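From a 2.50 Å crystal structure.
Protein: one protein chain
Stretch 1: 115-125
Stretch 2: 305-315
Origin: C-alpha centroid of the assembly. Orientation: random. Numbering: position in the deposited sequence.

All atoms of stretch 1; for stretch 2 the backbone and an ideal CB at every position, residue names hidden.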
# COMPACT_ATOMS: atom_id res chain seq x y z
N ALA A 115 60.84 9.27 21.65
CA ALA A 115 59.53 8.77 22.05
C ALA A 115 59.09 9.51 23.32
O ALA A 115 59.25 9.00 24.43
CB ALA A 115 59.55 7.27 22.29
N PRO A 116 58.52 10.71 23.18
CA PRO A 116 58.00 11.41 24.36
C PRO A 116 57.00 10.59 25.15
O PRO A 116 56.88 10.78 26.37
CB PRO A 116 57.34 12.66 23.75
CG PRO A 116 58.02 12.85 22.45
CD PRO A 116 58.35 11.49 21.94
N CYS A 117 56.29 9.67 24.50
CA CYS A 117 55.33 8.84 25.21
C CYS A 117 55.99 8.05 26.33
O CYS A 117 55.34 7.75 27.34
CB CYS A 117 54.63 7.89 24.23
SG CYS A 117 55.62 6.50 23.66
N GLN A 118 57.27 7.72 26.20
CA GLN A 118 57.97 6.91 27.19
C GLN A 118 58.80 7.75 28.16
O GLN A 118 59.81 7.28 28.69
CB GLN A 118 58.85 5.87 26.50
CG GLN A 118 58.05 4.83 25.73
CD GLN A 118 58.91 3.74 25.13
OE1 GLN A 118 60.14 3.83 25.14
NE2 GLN A 118 58.27 2.71 24.60
N GLU A 119 58.40 9.00 28.41
CA GLU A 119 59.07 9.81 29.42
C GLU A 119 58.82 9.29 30.83
O GLU A 119 59.61 9.57 31.73
CB GLU A 119 58.63 11.27 29.32
CG GLU A 119 59.19 12.01 28.11
CD GLU A 119 58.51 13.34 27.88
OE1 GLU A 119 57.59 13.68 28.65
OE2 GLU A 119 58.89 14.05 26.93
N GLN A 120 57.73 8.55 31.04
CA GLN A 120 57.46 7.86 32.29
C GLN A 120 57.11 6.41 31.98
O GLN A 120 56.52 6.11 30.94
CB GLN A 120 56.31 8.49 33.08
CG GLN A 120 56.49 9.94 33.46
CD GLN A 120 55.31 10.47 34.25
OE1 GLN A 120 54.67 11.44 33.86
NE2 GLN A 120 55.02 9.84 35.38
N VAL A 121 57.48 5.51 32.89
CA VAL A 121 57.18 4.09 32.74
C VAL A 121 56.73 3.55 34.09
O VAL A 121 57.41 3.74 35.10
CB VAL A 121 58.39 3.29 32.21
CG1 VAL A 121 58.09 1.81 32.25
CG2 VAL A 121 58.74 3.72 30.80
N PHE A 122 55.58 2.87 34.10
CA PHE A 122 55.05 2.22 35.29
C PHE A 122 54.86 0.74 34.96
O PHE A 122 53.97 0.39 34.18
CB PHE A 122 53.74 2.85 35.73
CG PHE A 122 53.88 4.25 36.25
CD1 PHE A 122 53.98 5.32 35.38
CD2 PHE A 122 53.88 4.51 37.61
CE1 PHE A 122 54.10 6.61 35.85
CE2 PHE A 122 54.00 5.79 38.09
CZ PHE A 122 54.11 6.85 37.20
N TYR A 123 55.69 -0.12 35.55
CA TYR A 123 55.56 -1.55 35.34
C TYR A 123 54.51 -2.13 36.28
O TYR A 123 54.40 -1.72 37.44
CB TYR A 123 56.90 -2.25 35.55
CG TYR A 123 57.95 -1.89 34.53
CD1 TYR A 123 57.92 -2.44 33.25
CD2 TYR A 123 58.98 -1.02 34.84
CE1 TYR A 123 58.88 -2.11 32.32
CE2 TYR A 123 59.94 -0.69 33.91
CZ TYR A 123 59.89 -1.24 32.65
OH TYR A 123 60.86 -0.91 31.73
N ALA A 124 53.74 -3.09 35.77
CA ALA A 124 52.66 -3.69 36.54
C ALA A 124 53.13 -4.75 37.52
O ALA A 124 52.34 -5.17 38.37
CB ALA A 124 51.61 -4.29 35.60
N ASP A 125 54.38 -5.21 37.42
CA ASP A 125 54.89 -6.18 38.37
C ASP A 125 55.15 -5.58 39.74
O ASP A 125 55.37 -6.34 40.70
CB ASP A 125 56.17 -6.83 37.83
CG ASP A 125 57.15 -5.82 37.28
OD1 ASP A 125 57.10 -4.64 37.69
OD2 ASP A 125 57.99 -6.21 36.43
N UNK A 305 45.35 -7.79 30.33
CA UNK A 305 46.20 -7.73 31.51
C UNK A 305 47.35 -6.78 31.20
O UNK A 305 48.22 -7.09 30.38
CB UNK A 305 46.71 -9.12 31.91
N UNK A 306 47.35 -5.61 31.84
CA UNK A 306 48.36 -4.61 31.54
C UNK A 306 49.69 -5.03 32.14
O UNK A 306 49.76 -5.52 33.28
CB UNK A 306 47.94 -3.24 32.07
N UNK A 307 50.76 -4.86 31.37
CA UNK A 307 52.11 -5.11 31.85
C UNK A 307 52.85 -3.83 32.21
O UNK A 307 53.65 -3.83 33.14
CB UNK A 307 52.90 -5.88 30.79
N UNK A 308 52.59 -2.74 31.49
CA UNK A 308 53.22 -1.47 31.78
C UNK A 308 52.33 -0.34 31.29
O UNK A 308 51.64 -0.47 30.28
CB UNK A 308 54.61 -1.39 31.14
N UNK A 309 52.35 0.77 32.03
CA UNK A 309 51.72 2.01 31.60
C UNK A 309 52.83 3.00 31.30
O UNK A 309 53.82 3.08 32.02
CB UNK A 309 50.76 2.55 32.66
N UNK A 310 52.65 3.77 30.22
CA UNK A 310 53.71 4.59 29.67
C UNK A 310 53.13 5.93 29.24
O UNK A 310 52.17 5.97 28.47
CB UNK A 310 54.40 3.89 28.50
N UNK A 311 53.70 7.01 29.75
CA UNK A 311 53.17 8.35 29.48
C UNK A 311 54.26 9.42 29.53
O UNK A 311 55.32 9.22 30.11
CB UNK A 311 52.07 8.69 30.49
N UNK A 312 53.99 10.56 28.89
CA UNK A 312 54.92 11.68 28.95
C UNK A 312 54.70 12.48 30.23
O UNK A 312 53.77 12.24 31.01
CB UNK A 312 54.76 12.58 27.72
N UNK A 313 55.59 13.46 30.45
CA UNK A 313 55.50 14.31 31.62
C UNK A 313 54.21 15.12 31.59
O UNK A 313 53.93 15.81 30.61
CB UNK A 313 56.71 15.24 31.70
N UNK A 314 53.45 15.04 32.68
CA UNK A 314 52.15 15.70 32.80
C UNK A 314 51.21 15.25 31.68
O UNK A 314 50.67 16.06 30.92
CB UNK A 314 52.32 17.22 32.77
N UNK A 315 51.03 13.94 31.60
CA UNK A 315 50.32 13.34 30.48
C UNK A 315 48.86 13.76 30.45
O UNK A 315 48.17 13.73 31.48
CB UNK A 315 50.42 11.81 30.54

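Stretch 2 runs antiparallel to the strand 120-123, and its backbone carries most of the pairing. At position 305 nothing of stretch 1 lies near the ideal CB, so any residue would do; it is Lys 305. At 306 the CB points sideways, 5.2 Å from Ala 124 CB, and many side chains would be tolerated. Val 306 O meets Ala 124 CB at 3.2 Å.

Position 307 directs its CB away from stretch 1, which leaves even a long, polar chain free. Lys 307 contributes through its backbone: Ala 124 N donates to Lys 307 O at 2.7 Å.

Position 308 is closely paired with Tyr 123. Its ideal CB lies 3.6 Å from Phe 122 O and 4.1 Å from Tyr 123 CD1, so a small residue fits readily, although other apolar residues are not excluded. Ala 308 places its methyl obliquely to the tyrosine ring, and Ala 308 CA approaches Phe 122 O at 3.1 Å in a CA-H...O contact.

At 309 the CB shares a face with Phe 122, favouring an apolar, perhaps beta-branched, residue. Val 309 CB lies 4.3 Å from Phe 122 CB, while paired hydrogen bonds, Phe 122 N to Val 309 O and Val 309 N to Phe 122 O, both 2.7 Å, fix the register.

Position 310 faces the side of Val 121, with Cys 117 O at 4.1 Å and Gln 118 CG at 4.7 Å from the ideal CB. A medium-sized, branched residue would suit, either valine-like or hydroxylated. Thr 310 sends CG2 to Gln 118 CG (3.6 Å) and very near Cys 117 O (2.9 Å); OG1 lies 3.9 Å from Val 121 CG2.

At 311 the ideal CB is 5.0 Å from Gln 120 CB, on the same face, with room for a long, flexible chain, apolar or polar. Selenomethionine Met 311 extends along Gln 120. Gln 120 N donates to Met 311 O (2.7 Å), and Met 311 N to Gln 120 O (3.2 Å).

The CB of 312 is tight, 3.1 Å from Pro 116 O and 3.2 Å from Glu 119 OE1. The nearby carboxylate could suggest a basic or polar residue. Arg 312 instead lays one guanidinium face over Pro 116 CB, 3.5 Å from NH1.

At 313, Glu 119 OE1 accepts from the backbone N at 2.7 Å, nearly linearly, which disfavours proline; otherwise many residues fit. Asn 313 CG adds a contact, 3.5 Å from Glu 119 OE1. At 314 the CB points away and the left-handed backbone would favour glycine or asparagine; it is His 314. The CB of 315 points toward stretch 1 without contact; the residue is Ala 315.

Stretch 2 305-315: KVKAVTMRNHA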
# COMPACT_ATOMS: atom_id res chain seq x y z
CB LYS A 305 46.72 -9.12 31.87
CG LYS A 305 47.39 -9.22 33.23
CD LYS A 305 46.37 -9.51 34.32
CE LYS A 305 47.06 -9.96 35.60
NZ LYS A 305 46.09 -10.31 36.67
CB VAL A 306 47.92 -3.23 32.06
CG1 VAL A 306 47.58 -3.29 33.53
CG2 VAL A 306 49.00 -2.19 31.81
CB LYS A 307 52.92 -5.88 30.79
CG LYS A 307 52.35 -7.24 30.46
CD LYS A 307 52.23 -8.10 31.71
CE LYS A 307 51.60 -9.44 31.40
NZ LYS A 307 51.44 -10.27 32.63
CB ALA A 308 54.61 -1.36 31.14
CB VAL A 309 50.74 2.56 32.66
CG1 VAL A 309 50.00 3.77 32.11
CG2 VAL A 309 49.77 1.49 33.08
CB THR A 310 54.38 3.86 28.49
OG1 THR A 310 55.40 2.99 28.98
CG2 THR A 310 54.97 4.83 27.50
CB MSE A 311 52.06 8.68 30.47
CG MSE A 311 52.46 8.57 31.93
SE MSE A 311 50.92 8.75 33.12
CE MSE A 311 51.30 10.51 33.86
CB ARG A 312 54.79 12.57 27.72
CG ARG A 312 53.48 12.49 26.97
CD ARG A 312 53.33 13.69 26.05
NE ARG A 312 53.71 13.42 24.66
CZ ARG A 312 54.01 14.37 23.77
NH1 ARG A 312 54.33 14.03 22.53
NH2 ARG A 312 54.00 15.64 24.13
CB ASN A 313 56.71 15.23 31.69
CG ASN A 313 58.00 14.49 31.98
OD1 ASN A 313 57.99 13.38 32.50
ND2 ASN A 313 59.13 15.11 31.64
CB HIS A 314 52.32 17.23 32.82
CG HIS A 314 51.19 17.95 33.47
ND1 HIS A 314 50.92 19.28 33.22
CD2 HIS A 314 50.26 17.54 34.36
CE1 HIS A 314 49.87 19.65 33.93
NE2 HIS A 314 49.46 18.62 34.63
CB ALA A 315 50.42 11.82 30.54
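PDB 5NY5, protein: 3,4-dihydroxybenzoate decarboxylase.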